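Local coordinates for protein trilobed Protease (Pyrococcus furiosus, PDB 2GOP) that is probably a proteolytic enzyme, represented here by its seven-bladed beta-propeller domain with open Velcro topology, at residues A[184-189]-A[219-224]; A[201-206]-A[210-215]. All coordinates share one frame; numbering follows the deposited sequence.

Contact 1: residues A[184-189]-A[219-224]; sequences VVNVPH and FYAVDS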
ATOM      1  N   VAL A 184       9.616  -8.962 -17.905  1.00 35.99           N
ATOM      2  CA  VAL A 184       8.755  -9.725 -17.007  1.00 34.92           C
ATOM      3  C   VAL A 184       7.677  -8.771 -16.521  1.00 34.66           C
ATOM      4  O   VAL A 184       7.986  -7.727 -15.970  1.00 36.37           O
ATOM      5  CB  VAL A 184       9.557 -10.271 -15.825  1.00 35.81           C
ATOM      6  CG1 VAL A 184       8.631 -10.906 -14.767  1.00 36.73           C
ATOM      7  CG2 VAL A 184      10.603 -11.265 -16.344  1.00 37.97           C
ATOM      8  N   VAL A 185       6.422  -9.146 -16.723  1.00 30.70           N
ATOM      9  CA  VAL A 185       5.299  -8.249 -16.502  1.00 32.95           C
ATOM     10  C   VAL A 185       4.367  -8.803 -15.439  1.00 33.10           C
ATOM     11  O   VAL A 185       3.862  -9.922 -15.569  1.00 32.28           O
ATOM     12  CB  VAL A 185       4.520  -8.021 -17.800  1.00 31.40           C
ATOM     13  CG1 VAL A 185       3.339  -7.076 -17.570  1.00 31.11           C
ATOM     14  CG2 VAL A 185       5.452  -7.457 -18.881  1.00 34.82           C
ATOM     15  N   ASN A 186       4.152  -7.994 -14.397  1.00 34.75           N
ATOM     16  CA  ASN A 186       3.236  -8.295 -13.311  1.00 33.87           C
ATOM     17  C   ASN A 186       1.903  -7.600 -13.556  1.00 34.40           C
ATOM     18  O   ASN A 186       1.862  -6.385 -13.683  1.00 31.37           O
ATOM     19  CB  ASN A 186       3.804  -7.806 -11.977  1.00 33.43           C
ATOM     20  CG  ASN A 186       5.229  -8.244 -11.754  1.00 35.71           C
ATOM     21  OD1 ASN A 186       5.507  -9.429 -11.731  1.00 35.79           O
ATOM     22  ND2 ASN A 186       6.136  -7.287 -11.546  1.00 34.24           N
ATOM     23  N   VAL A 187       0.827  -8.383 -13.600  1.00 34.91           N
ATOM     24  CA  VAL A 187      -0.525  -7.868 -13.798  1.00 39.00           C
ATOM     25  C   VAL A 187      -1.407  -8.334 -12.635  1.00 40.22           C
ATOM     26  O   VAL A 187      -1.403  -9.520 -12.296  1.00 36.45           O
ATOM     27  CB  VAL A 187      -1.110  -8.374 -15.146  1.00 40.54           C
ATOM     28  CG1 VAL A 187      -2.493  -7.789 -15.410  1.00 40.04           C
ATOM     29  CG2 VAL A 187      -0.166  -8.011 -16.293  1.00 43.33           C
ATOM     30  N   PRO A 188      -2.167  -7.412 -12.014  1.00 42.54           N
ATOM     31  CA  PRO A 188      -3.010  -7.852 -10.906  1.00 45.42           C
ATOM     32  C   PRO A 188      -4.023  -8.892 -11.368  1.00 46.98           C
ATOM     33  O   PRO A 188      -4.634  -8.724 -12.414  1.00 45.01           O
ATOM     34  CB  PRO A 188      -3.729  -6.568 -10.474  1.00 44.15           C
ATOM     35  CG  PRO A 188      -2.883  -5.466 -10.983  1.00 46.94           C
ATOM     36  CD  PRO A 188      -2.315  -5.970 -12.268  1.00 43.62           C
ATOM     37  N   HIS A 189      -4.163  -9.973 -10.614  1.00 50.69           N
ATOM     38  CA  HIS A 189      -5.164 -10.973 -10.920  1.00 54.67           C
ATOM     39  C   HIS A 189      -6.467 -10.511 -10.272  1.00 59.71           C
ATOM     40  O   HIS A 189      -6.747 -10.807  -9.108  1.00 60.60           O
ATOM     41  CB  HIS A 189      -4.737 -12.353 -10.428  1.00 53.48           C
ATOM     42  CG  HIS A 189      -5.689 -13.440 -10.807  1.00 52.45           C
ATOM     43  ND1 HIS A 189      -5.519 -14.223 -11.927  1.00 52.90           N
ATOM     44  CD2 HIS A 189      -6.836 -13.860 -10.225  1.00 53.08           C
ATOM     45  CE1 HIS A 189      -6.514 -15.088 -12.011  1.00 52.97           C
ATOM     46  NE2 HIS A 189      -7.326 -14.888 -10.990  1.00 52.75           N
ATOM     47  N   PHE A 219       2.776 -13.081  -5.236  1.00 36.71           N
ATOM     48  CA  PHE A 219       4.024 -12.321  -5.310  1.00 36.01           C
ATOM     49  C   PHE A 219       4.188 -11.754  -6.694  1.00 36.06           C
ATOM     50  O   PHE A 219       3.454 -12.105  -7.601  1.00 35.09           O
ATOM     51  CB  PHE A 219       5.235 -13.190  -4.934  1.00 36.59           C
ATOM     52  CG  PHE A 219       5.255 -14.534  -5.615  1.00 37.99           C
ATOM     53  CD1 PHE A 219       5.564 -14.646  -6.970  1.00 38.28           C
ATOM     54  CD2 PHE A 219       4.957 -15.697  -4.898  1.00 39.53           C
ATOM     55  CE1 PHE A 219       5.564 -15.893  -7.602  1.00 38.35           C
ATOM     56  CE2 PHE A 219       4.960 -16.935  -5.515  1.00 35.96           C
ATOM     57  CZ  PHE A 219       5.256 -17.034  -6.872  1.00 38.74           C
ATOM     58  N   TYR A 220       5.158 -10.860  -6.845  1.00 36.24           N
ATOM     59  CA  TYR A 220       5.432 -10.262  -8.125  1.00 35.15           C
ATOM     60  C   TYR A 220       6.934 -10.016  -8.265  1.00 36.16           C
ATOM     61  O   TYR A 220       7.662  -9.957  -7.279  1.00 35.53           O
ATOM     62  CB  TYR A 220       4.608  -8.985  -8.297  1.00 37.34           C
ATOM     63  CG  TYR A 220       4.823  -7.967  -7.228  1.00 35.88           C
ATOM     64  CD1 TYR A 220       5.830  -7.012  -7.352  1.00 38.05           C
ATOM     65  CD2 TYR A 220       4.021  -7.945  -6.089  1.00 36.58           C
ATOM     66  CE1 TYR A 220       6.040  -6.058  -6.354  1.00 37.21           C
ATOM     67  CE2 TYR A 220       4.222  -7.008  -5.095  1.00 37.85           C
ATOM     68  CZ  TYR A 220       5.233  -6.065  -5.233  1.00 39.17           C
ATOM     69  OH  TYR A 220       5.433  -5.121  -4.255  1.00 40.88           O
ATOM     70  N   ALA A 221       7.390  -9.932  -9.507  1.00 36.00           N
ATOM     71  CA  ALA A 221       8.806  -9.836  -9.814  1.00 34.19           C
ATOM     72  C   ALA A 221       9.300  -8.419  -9.551  1.00 33.50           C
ATOM     73  O   ALA A 221       8.693  -7.448 -10.025  1.00 32.87           O
ATOM     74  CB  ALA A 221       9.044 -10.245 -11.298  1.00 32.99           C
ATOM     75  N   VAL A 222      10.388  -8.302  -8.788  1.00 35.12           N
ATOM     76  CA  VAL A 222      10.958  -6.993  -8.459  1.00 33.87           C
ATOM     77  C   VAL A 222      12.342  -6.742  -9.055  1.00 35.24           C
ATOM     78  O   VAL A 222      12.754  -5.596  -9.131  1.00 33.83           O
ATOM     79  CB  VAL A 222      11.009  -6.737  -6.930  1.00 36.18           C
ATOM     80  CG1 VAL A 222       9.598  -6.553  -6.376  1.00 34.68           C
ATOM     81  CG2 VAL A 222      11.764  -7.866  -6.200  1.00 29.76           C
ATOM     82  N   ASP A 223      13.063  -7.791  -9.460  1.00 34.91           N
ATOM     83  CA  ASP A 223      14.410  -7.630 -10.021  1.00 34.67           C
ATOM     84  C   ASP A 223      14.864  -8.907 -10.696  1.00 34.51           C
ATOM     85  O   ASP A 223      14.307  -9.963 -10.453  1.00 33.41           O
ATOM     86  CB  ASP A 223      15.414  -7.263  -8.913  1.00 36.58           C
ATOM     87  CG  ASP A 223      16.660  -6.575  -9.441  1.00 38.47           C
ATOM     88  OD1 ASP A 223      16.695  -6.223 -10.648  1.00 33.67           O
ATOM     89  OD2 ASP A 223      17.611  -6.396  -8.643  1.00 36.15           O
ATOM     90  N   SER A 224      15.890  -8.800 -11.531  1.00 36.00           N
ATOM     91  CA  SER A 224      16.503  -9.959 -12.169  1.00 35.93           C
ATOM     92  C   SER A 224      17.995  -9.688 -12.340  1.00 37.07           C
ATOM     93  O   SER A 224      18.379  -8.551 -12.587  1.00 35.30           O
ATOM     94  CB  SER A 224      15.872 -10.202 -13.547  1.00 37.88           C
ATOM     95  OG  SER A 224      16.618 -11.161 -14.285  1.00 36.51           O
TER
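Asn186 reaches across the gap between two blades of the seven-bladed beta-propeller and grips the backbone of Ala221 with both ends of its side-chain amide. The strand 182-188 is the second of its four-stranded antiparallel sheet, whereas 219-224 is the first strand of the following one; their local axes come no closer than 6.8 Å and run at 146° to each other, so the contact is one of packed sheets and not of paired strands. Asn186 OD1 accepts a hydrogen bond from Ala221 N at 3.0 Å, the donor standing above the carbonyl plane and away from the lone pairs. In return Asn186 ND2 donates to Ala221 O, also at 3.0 Å, in that carbonyl's plane and on a lone pair, though the bond is bent to 147°. Asn186 ND2 also bonds to Ser175 OG on the first strand of its own sheet, which helps to fix the flip of the group. With CG anti to the carbonyl carbon (chi1 -49°), the amide extends toward the neighbouring strand and crosses the Tyr220 side chain at about a right angle, with Tyr220 CB 3.6 Å from Asn186 OD1. The tyrosine ring then leads away from 184-189 and meets Trp200. A leucine in place of Asn186 would probably leave the N-H and carbonyl of Ala221 without their side-chain mates in a buried seam, and Ser175 without its amide partner. Next to these hydrogen bonds the seam turns apolar: Ile177 and Leu231 also touch the methyl group of Ala221, and Val184 CG1, anti to its own backbone N, lies 3.6 Å from Ala221 CB.

Contact 2: residues A[201-206]-A[210-215]; sequences DIYIWE and EEKMFE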
ATOM      1  N   ASP A 201      -0.838 -12.281 -11.901  1.00 34.76           N
ATOM      2  CA  ASP A 201      -0.362 -13.112 -13.001  1.00 35.97           C
ATOM      3  C   ASP A 201       0.956 -12.501 -13.459  1.00 34.78           C
ATOM      4  O   ASP A 201       1.101 -11.284 -13.465  1.00 38.58           O
ATOM      5  CB  ASP A 201      -1.357 -13.120 -14.156  1.00 36.57           C
ATOM      6  CG  ASP A 201      -2.695 -13.720 -13.775  1.00 38.81           C
ATOM      7  OD1 ASP A 201      -2.742 -14.577 -12.870  1.00 37.87           O
ATOM      8  OD2 ASP A 201      -3.702 -13.325 -14.389  1.00 41.16           O
ATOM      9  N   ILE A 202       1.923 -13.339 -13.805  1.00 35.69           N
ATOM     10  CA  ILE A 202       3.235 -12.851 -14.257  1.00 35.83           C
ATOM     11  C   ILE A 202       3.559 -13.452 -15.616  1.00 36.07           C
ATOM     12  O   ILE A 202       3.567 -14.673 -15.777  1.00 36.18           O
ATOM     13  CB  ILE A 202       4.366 -13.199 -13.284  1.00 35.15           C
ATOM     14  CG1 ILE A 202       4.053 -12.665 -11.877  1.00 36.56           C
ATOM     15  CG2 ILE A 202       5.710 -12.640 -13.816  1.00 33.82           C
ATOM     16  CD1 ILE A 202       4.957 -13.223 -10.790  1.00 29.40           C
ATOM     17  N   TYR A 203       3.821 -12.571 -16.582  1.00 39.30           N
ATOM     18  CA  TYR A 203       4.122 -12.950 -17.955  1.00 37.50           C
ATOM     19  C   TYR A 203       5.555 -12.604 -18.273  1.00 37.45           C
ATOM     20  O   TYR A 203       6.177 -11.794 -17.590  1.00 36.20           O
ATOM     21  CB  TYR A 203       3.224 -12.185 -18.928  1.00 38.02           C
ATOM     22  CG  TYR A 203       1.757 -12.452 -18.739  1.00 36.71           C
ATOM     23  CD1 TYR A 203       1.017 -11.748 -17.794  1.00 36.81           C
ATOM     24  CD2 TYR A 203       1.105 -13.400 -19.515  1.00 38.03           C
ATOM     25  CE1 TYR A 203      -0.343 -12.007 -17.614  1.00 41.20           C
ATOM     26  CE2 TYR A 203      -0.248 -13.656 -19.359  1.00 38.39           C
ATOM     27  CZ  TYR A 203      -0.967 -12.959 -18.410  1.00 40.58           C
ATOM     28  OH  TYR A 203      -2.305 -13.221 -18.267  1.00 43.72           O
ATOM     29  N   ILE A 204       6.078 -13.216 -19.322  1.00 37.19           N
ATOM     30  CA  ILE A 204       7.327 -12.768 -19.910  1.00 39.93           C
ATOM     31  C   ILE A 204       7.048 -12.358 -21.363  1.00 38.66           C
ATOM     32  O   ILE A 204       6.357 -13.066 -22.103  1.00 37.00           O
ATOM     33  CB  ILE A 204       8.467 -13.822 -19.759  1.00 42.00           C
ATOM     34  CG1 ILE A 204       9.823 -13.176 -20.090  1.00 47.26           C
ATOM     35  CG2 ILE A 204       8.187 -15.062 -20.624  1.00 42.84           C
ATOM     36  CD1 ILE A 204      11.003 -13.710 -19.264  1.00 40.07           C
ATOM     37  N   TRP A 205       7.585 -11.203 -21.743  1.00 37.68           N
ATOM     38  CA  TRP A 205       7.171 -10.492 -22.931  1.00 38.27           C
ATOM     39  C   TRP A 205       8.373 -10.226 -23.831  1.00 39.41           C
ATOM     40  O   TRP A 205       9.436  -9.827 -23.354  1.00 38.58           O
ATOM     41  CB  TRP A 205       6.528  -9.164 -22.505  1.00 40.29           C
ATOM     42  CG  TRP A 205       5.759  -8.435 -23.585  1.00 41.45           C
ATOM     43  CD1 TRP A 205       4.405  -8.461 -23.783  1.00 41.37           C
ATOM     44  CD2 TRP A 205       6.294  -7.553 -24.584  1.00 42.32           C
ATOM     45  NE1 TRP A 205       4.069  -7.659 -24.847  1.00 44.13           N
ATOM     46  CE2 TRP A 205       5.207  -7.095 -25.361  1.00 39.68           C
ATOM     47  CE3 TRP A 205       7.583  -7.118 -24.907  1.00 43.26           C
ATOM     48  CZ2 TRP A 205       5.368  -6.217 -26.436  1.00 43.62           C
ATOM     49  CZ3 TRP A 205       7.748  -6.248 -25.978  1.00 43.49           C
ATOM     50  CH2 TRP A 205       6.643  -5.802 -26.727  1.00 42.82           C
ATOM     51  N   GLU A 206       8.209 -10.459 -25.127  1.00 40.00           N
ATOM     52  CA  GLU A 206       9.218 -10.073 -26.102  1.00 42.39           C
ATOM     53  C   GLU A 206       8.614  -9.940 -27.497  1.00 43.64           C
ATOM     54  O   GLU A 206       7.818 -10.782 -27.916  1.00 42.12           O
ATOM     55  CB  GLU A 206      10.386 -11.070 -26.127  1.00 43.53           C
ATOM     56  CG  GLU A 206      11.571 -10.578 -26.967  1.00 44.84           C
ATOM     57  CD  GLU A 206      12.801 -11.483 -26.882  1.00 48.16           C
ATOM     58  OE1 GLU A 206      12.640 -12.687 -26.613  1.00 44.05           O
ATOM     59  OE2 GLU A 206      13.930 -10.981 -27.110  1.00 49.89           O
ATOM     60  N   GLU A 210       3.807 -12.749 -25.627  1.00 41.98           N
ATOM     61  CA  GLU A 210       4.011 -13.001 -24.214  1.00 43.89           C
ATOM     62  C   GLU A 210       3.600 -14.407 -23.859  1.00 42.08           C
ATOM     63  O   GLU A 210       2.871 -15.068 -24.598  1.00 42.05           O
ATOM     64  CB  GLU A 210       3.245 -11.986 -23.363  1.00 46.70           C
ATOM     65  CG  GLU A 210       1.783 -12.338 -23.099  1.00 52.50           C
ATOM     66  CD  GLU A 210       1.017 -11.225 -22.414  1.00 50.97           C
ATOM     67  OE1 GLU A 210       1.652 -10.271 -21.885  1.00 52.16           O
ATOM     68  OE2 GLU A 210      -0.231 -11.315 -22.410  1.00 54.10           O
ATOM     69  N   GLU A 211       4.096 -14.849 -22.714  1.00 41.08           N
ATOM     70  CA  GLU A 211       3.892 -16.184 -22.217  1.00 41.11           C
ATOM     71  C   GLU A 211       3.632 -16.043 -20.733  1.00 39.57           C
ATOM     72  O   GLU A 211       4.319 -15.269 -20.058  1.00 38.08           O
ATOM     73  CB  GLU A 211       5.192 -16.965 -22.412  1.00 42.67           C
ATOM     74  CG  GLU A 211       5.026 -18.416 -22.577  1.00 45.79           C
ATOM     75  CD  GLU A 211       6.356 -19.146 -22.703  1.00 42.26           C
ATOM     76  OE1 GLU A 211       7.410 -18.508 -22.954  1.00 42.47           O
ATOM     77  OE2 GLU A 211       6.326 -20.369 -22.568  1.00 41.93           O
ATOM     78  N   LYS A 212       2.668 -16.783 -20.203  1.00 38.06           N
ATOM     79  CA  LYS A 212       2.409 -16.726 -18.769  1.00 40.36           C
ATOM     80  C   LYS A 212       3.424 -17.608 -18.050  1.00 40.77           C
ATOM     81  O   LYS A 212       3.646 -18.761 -18.446  1.00 40.92           O
ATOM     82  CB  LYS A 212       0.977 -17.148 -18.447  1.00 39.54           C
ATOM     83  CG  LYS A 212       0.623 -17.096 -16.948  1.00 41.31           C
ATOM     84  CD  LYS A 212      -0.762 -16.509 -16.695  1.00 43.39           C
ATOM     85  CE  LYS A 212      -1.865 -17.276 -17.398  1.00 46.36           C
ATOM     86  NZ  LYS A 212      -3.223 -16.716 -17.172  1.00 46.22           N
ATOM     87  N   MET A 213       4.051 -17.055 -17.012  1.00 38.75           N
ATOM     88  CA  MET A 213       4.976 -17.815 -16.166  1.00 40.06           C
ATOM     89  C   MET A 213       4.292 -18.261 -14.882  1.00 39.27           C
ATOM     90  O   MET A 213       4.520 -19.388 -14.403  1.00 36.12           O
ATOM     91  CB  MET A 213       6.219 -16.985 -15.835  1.00 40.53           C
ATOM     92  CG  MET A 213       7.204 -16.862 -16.997  1.00 45.15           C
ATOM     93  SD  MET A 213       8.684 -15.901 -16.575  1.00 47.68           S
ATOM     94  CE  MET A 213       9.578 -17.026 -15.529  1.00 43.50           C
ATOM     95  N   PHE A 214       3.462 -17.380 -14.321  1.00 37.54           N
ATOM     96  CA  PHE A 214       2.786 -17.656 -13.053  1.00 38.19           C
ATOM     97  C   PHE A 214       1.338 -17.204 -13.099  1.00 37.06           C
ATOM     98  O   PHE A 214       1.041 -16.110 -13.576  1.00 33.56           O
ATOM     99  CB  PHE A 214       3.514 -16.979 -11.895  1.00 39.00           C
ATOM    100  CG  PHE A 214       4.912 -17.472 -11.700  1.00 38.37           C
ATOM    101  CD1 PHE A 214       5.144 -18.692 -11.099  1.00 40.83           C
ATOM    102  CD2 PHE A 214       6.001 -16.726 -12.147  1.00 39.91           C
ATOM    103  CE1 PHE A 214       6.437 -19.160 -10.918  1.00 40.82           C
ATOM    104  CE2 PHE A 214       7.296 -17.189 -11.979  1.00 39.94           C
ATOM    105  CZ  PHE A 214       7.514 -18.412 -11.372  1.00 40.29           C
ATOM    106  N   GLU A 215       0.451 -18.057 -12.591  1.00 36.74           N
ATOM    107  CA  GLU A 215      -0.987 -17.797 -12.560  1.00 38.94           C
ATOM    108  C   GLU A 215      -1.477 -17.616 -11.124  1.00 37.84           C
ATOM    109  O   GLU A 215      -1.270 -18.485 -10.290  1.00 37.33           O
ATOM    110  CB  GLU A 215      -1.729 -18.968 -13.218  1.00 39.43           C
ATOM    111  CG  GLU A 215      -3.239 -18.947 -13.060  1.00 41.91           C
ATOM    112  CD  GLU A 215      -3.889 -17.735 -13.676  1.00 49.25           C
ATOM    113  OE1 GLU A 215      -3.329 -17.154 -14.631  1.00 54.66           O
ATOM    114  OE2 GLU A 215      -4.979 -17.363 -13.204  1.00 55.19           O
TER
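Tyr203 lies with one face of its ring against the carboxylate of Glu210, the two planes only 18° apart, in the antiparallel hairpin that forms the outer half of a propeller blade. Glu210 holds its CG between the backbone N and the carbonyl carbon (chi1 85°) and is extended beyond it, which carries Glu210 CD to 3.6 Å from Tyr203 CD2. The same carboxylate stands nearly upright to Trp205, with OE1 in the plane of the indole at its CD1 edge; beyond the hairpin OE1 forms a salt bridge with Lys170, and Trp205 stacks on Phe168. Lys212, bent at its second and third torsions, crosses the phenol end of Tyr203 obliquely, Lys212 CD 3.9 Å from Tyr203 CZ, before Lys212 NZ turns to Glu215 OE1 in a 2.6 Å salt bridge. Ile202-Phe214 and Ile204-Glu211 are hydrogen-bonded pairs, Tyr203-Lys212 and Trp205-Glu210 non-hydrogen-bonded ones, but a classic beta bulge interrupts the register: Ile202 O receives the N-H groups of both Met213 and Phe214. On the sheet face opposite Tyr203, Ile202 CG1 and Phe214 CG are both anti to their carbonyl carbons, which sends the two chains the same way, side by side, with Ile202 CD1 3.9 Å from Phe214 CD2. Met213, displaced by the bulge, sends SD across to Ile204 CB at 3.8 Å. At the blade's end Asp201 OD1 sits 3.2 Å from Glu215 OE1, two acceptors with no bond between them. Asp201 OD1 is bonded to the backbone N-H of Lys216 and to His189 ND1, and Lys212 NZ is 4.4 Å from Asp201 OD2; these partners and this positive charge probably offset the repulsion, so that two carboxylates can be tolerated side by side.

From the N terminus the chain reaches strand 182-188, second in its sheet, which supplies the first half of contact 1, then strand 200-206, and turns back into 209-217 to make contact 2, a hairpin with only three residues between the segments 201-206 and 210-215. It then passes into the next sheet at 219-224, where contact 1 closes a loop of 29 residues. Contact 2 is therefore nested inside contact 1. The two meet through strands 182-188 and 200-206, neighbours in one sheet, joined by backbone bonds of Val185 with Tyr203 and Val187 with Asp201. Contact 2 completes the outer edge of that blade, and contact 1 ties the blade to its successor nearer the propeller's centre.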